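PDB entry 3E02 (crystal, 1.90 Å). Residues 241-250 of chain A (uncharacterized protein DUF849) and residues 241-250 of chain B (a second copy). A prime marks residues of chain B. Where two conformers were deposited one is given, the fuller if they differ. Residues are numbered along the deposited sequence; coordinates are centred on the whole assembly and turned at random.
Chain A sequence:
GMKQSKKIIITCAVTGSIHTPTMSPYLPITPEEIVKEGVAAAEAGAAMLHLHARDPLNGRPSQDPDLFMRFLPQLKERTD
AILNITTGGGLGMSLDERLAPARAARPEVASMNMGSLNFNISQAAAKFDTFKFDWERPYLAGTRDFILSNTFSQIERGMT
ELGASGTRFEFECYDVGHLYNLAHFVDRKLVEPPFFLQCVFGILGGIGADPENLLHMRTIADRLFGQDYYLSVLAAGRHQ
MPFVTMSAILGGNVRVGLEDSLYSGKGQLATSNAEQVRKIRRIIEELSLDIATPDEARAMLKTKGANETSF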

# COMPACT_ATOMS: atom_id res chain seq x y z
N MSE A 241 22.04 -3.43 -1.78
CA MSE A 241 22.16 -2.95 -0.39
C MSE A 241 20.92 -2.26 0.19
O MSE A 241 20.52 -2.59 1.31
CB MSE A 241 23.44 -2.15 -0.18
CG MSE A 241 24.68 -3.04 -0.29
SE MSE A 241 24.78 -4.43 1.09
CE MSE A 241 26.18 -5.50 0.30
N PRO A 242 20.30 -1.32 -0.55
CA PRO A 242 19.05 -0.72 -0.05
C PRO A 242 17.94 -1.74 0.18
O PRO A 242 17.26 -1.67 1.20
CB PRO A 242 18.64 0.25 -1.18
CG PRO A 242 19.84 0.48 -1.95
CD PRO A 242 20.76 -0.66 -1.79
N PHE A 243 17.78 -2.69 -0.75
CA PHE A 243 16.73 -3.71 -0.59
C PHE A 243 16.94 -4.67 0.57
O PHE A 243 16.00 -4.92 1.31
CB PHE A 243 16.44 -4.47 -1.89
CG PHE A 243 15.37 -3.82 -2.69
CD1 PHE A 243 15.60 -2.60 -3.31
CD2 PHE A 243 14.09 -4.37 -2.72
CE1 PHE A 243 14.57 -1.96 -4.02
CE2 PHE A 243 13.07 -3.74 -3.42
CZ PHE A 243 13.30 -2.54 -4.05
N VAL A 244 18.16 -5.18 0.74
CA VAL A 244 18.44 -6.08 1.87
C VAL A 244 18.40 -5.32 3.21
O VAL A 244 18.03 -5.91 4.20
CB VAL A 244 19.72 -6.91 1.71
CG1 VAL A 244 19.58 -7.83 0.47
CG2 VAL A 244 20.99 -6.04 1.62
N THR A 245 18.77 -4.03 3.22
CA THR A 245 18.65 -3.19 4.44
C THR A 245 17.15 -3.04 4.78
O THR A 245 16.76 -3.17 5.95
CB THR A 245 19.34 -1.85 4.29
OG1 THR A 245 20.73 -2.08 3.98
CG2 THR A 245 19.23 -1.00 5.58
N MSE A 246 16.33 -2.77 3.77
CA MSE A 246 14.87 -2.67 3.92
C MSE A 246 14.33 -4.00 4.52
O MSE A 246 13.54 -3.99 5.47
CB MSE A 246 14.24 -2.34 2.54
CG MSE A 246 12.82 -1.79 2.48
SE MSE A 246 12.79 -0.48 0.93
CE MSE A 246 13.45 -1.54 -0.40
N SER A 247 14.79 -5.13 3.98
CA SER A 247 14.37 -6.45 4.51
C SER A 247 14.69 -6.56 6.02
O SER A 247 13.81 -6.92 6.81
CB SER A 247 15.04 -7.59 3.76
OG SER A 247 14.50 -8.83 4.16
N ALA A 248 15.93 -6.24 6.39
CA ALA A 248 16.36 -6.26 7.81
C ALA A 248 15.42 -5.44 8.69
O ALA A 248 14.96 -5.92 9.72
CB ALA A 248 17.81 -5.75 7.95
N ILE A 249 15.12 -4.22 8.25
CA ILE A 249 14.19 -3.28 8.93
C ILE A 249 12.78 -3.86 9.06
O ILE A 249 12.12 -3.71 10.10
CB ILE A 249 14.18 -1.92 8.20
CG1 ILE A 249 15.53 -1.22 8.40
CG2 ILE A 249 13.02 -1.01 8.69
CD1 ILE A 249 15.71 0.02 7.54
N LEU A 250 12.33 -4.56 8.02
CA LEU A 250 11.02 -5.23 8.04
C LEU A 250 10.96 -6.55 8.85
O LEU A 250 9.90 -7.17 8.90
CB LEU A 250 10.54 -5.48 6.60
CG LEU A 250 10.30 -4.26 5.71
CD1 LEU A 250 9.94 -4.76 4.31
CD2 LEU A 250 9.22 -3.33 6.28
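Chain B, residues 241-250: MPFVTMSAIL

Chain B lays the same helix, residues 241–249, across its copy in chain A, and an exact two-fold axis relates the two. The helices run nearly antiparallel, with a signed crossing angle of -152° and axes 10.3 Å apart at their closest. The register is symmetric about the axis: Thr245 meets Thr245′ with CA atoms 8.3 Å apart, Met246 lies opposite Met246′, CA atoms 6.6 Å apart, without side-chain contact, and Pro242 faces Ile249′, CA to CA 5.8 Å. Every contact away from the axis therefore occurs twice.

Ile249′ is chain B's largest contributor. Its CA–CB bond points toward chain A, and chi1 m with chi2 t sends CD1 across the gap. CD1 packs 3.4 Å from Pro242 O, a carbonyl already accepting the backbone hydrogen bond from Met246 N, and lies 3.9 Å from Thr245 CG2. The other branch is used as well: CG2 of Ile249′ rests 3.7 Å from Met246 SE and 4.0 Å from Pro242 CB. A single beta-branched residue thus fills the space beside three residues of the opposing helix.

Thr245′ shows how a polar residue can serve an apolar contact. With chi1 m, its OG1 turns back along its own helix and donates to Met241′ O at 2.7 Å, which leaves the methyl free to face the axis; CG2 of Thr245′ meets CG2 of Thr245 at 3.6 Å. No hydrogen bond crosses between the stretches.

Met246′, a selenomethionine, leaves its backbone sideways with chi1 t, and chi2 at 145° lies between wells; chi3 p completes a path that puts SE 3.7 Å from Ile249 CG2. Phe243′ and Val244′ point away, and Ser247′ and Ala248′ are out of reach. The contact's rule is spacing: positions 242, 245, 246 and 249 form one helical stripe, and the two-fold matches it to itself.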

# COMPACT_ATOMS: atom_id res chain seq x y z
N MSE B 241 16.50 4.82 14.32
CA MSE B 241 17.44 4.37 13.28
C MSE B 241 16.83 3.61 12.10
O MSE B 241 17.15 3.94 10.95
CB MSE B 241 18.66 3.66 13.88
CG MSE B 241 19.53 4.62 14.68
SE MSE B 241 20.34 6.05 13.59
CE MSE B 241 20.93 7.19 15.04
N PRO B 242 15.96 2.62 12.36
CA PRO B 242 15.28 1.95 11.23
C PRO B 242 14.46 2.90 10.37
O PRO B 242 14.51 2.81 9.15
CB PRO B 242 14.35 0.94 11.92
CG PRO B 242 14.89 0.77 13.25
CD PRO B 242 15.64 1.97 13.64
N PHE B 243 13.73 3.82 11.00
CA PHE B 243 12.90 4.77 10.23
C PHE B 243 13.69 5.77 9.40
O PHE B 243 13.35 5.97 8.24
CB PHE B 243 11.86 5.49 11.10
CG PHE B 243 10.56 4.75 11.13
CD1 PHE B 243 10.46 3.53 11.79
CD2 PHE B 243 9.48 5.22 10.40
CE1 PHE B 243 9.26 2.81 11.78
CE2 PHE B 243 8.29 4.51 10.37
CZ PHE B 243 8.18 3.31 11.04
N VAL B 244 14.74 6.36 9.97
CA VAL B 244 15.58 7.30 9.20
C VAL B 244 16.38 6.57 8.12
O VAL B 244 16.63 7.16 7.08
CB VAL B 244 16.46 8.21 10.07
CG1 VAL B 244 15.56 9.09 10.97
CG2 VAL B 244 17.49 7.42 10.90
N THR B 245 16.77 5.30 8.35
CA THR B 245 17.44 4.48 7.31
C THR B 245 16.45 4.24 6.15
O THR B 245 16.80 4.38 4.97
CB THR B 245 18.00 3.18 7.87
OG1 THR B 245 18.92 3.50 8.92
CG2 THR B 245 18.72 2.36 6.77
N MSE B 246 15.20 3.90 6.50
CA MSE B 246 14.12 3.71 5.51
C MSE B 246 13.96 5.01 4.69
O MSE B 246 13.88 4.97 3.45
CB MSE B 246 12.83 3.31 6.27
CG MSE B 246 11.68 2.67 5.50
SE MSE B 246 10.83 1.33 6.76
CE MSE B 246 10.51 2.40 8.20
N SER B 247 13.94 6.16 5.37
CA SER B 247 13.82 7.46 4.67
C SER B 247 14.95 7.63 3.63
O SER B 247 14.69 7.94 2.46
CB SER B 247 13.85 8.63 5.64
OG SER B 247 13.57 9.84 4.97
N ALA B 248 16.19 7.39 4.07
CA ALA B 248 17.38 7.47 3.17
C ALA B 248 17.19 6.60 1.92
O ALA B 248 17.39 7.08 0.81
CB ALA B 248 18.66 7.05 3.92
N ILE B 249 16.77 5.36 2.13
CA ILE B 249 16.48 4.38 1.06
C ILE B 249 15.38 4.87 0.10
O ILE B 249 15.47 4.70 -1.12
CB ILE B 249 16.13 3.00 1.66
CG1 ILE B 249 17.39 2.40 2.31
CG2 ILE B 249 15.54 2.04 0.60
CD1 ILE B 249 17.10 1.15 3.14
N LEU B 250 14.36 5.52 0.66
CA LEU B 250 13.27 6.10 -0.13
C LEU B 250 13.61 7.43 -0.85
O LEU B 250 12.75 7.98 -1.53
CB LEU B 250 12.03 6.29 0.75
CG LEU B 250 11.39 5.04 1.35
CD1 LEU B 250 10.24 5.48 2.26
CD2 LEU B 250 10.91 4.06 0.27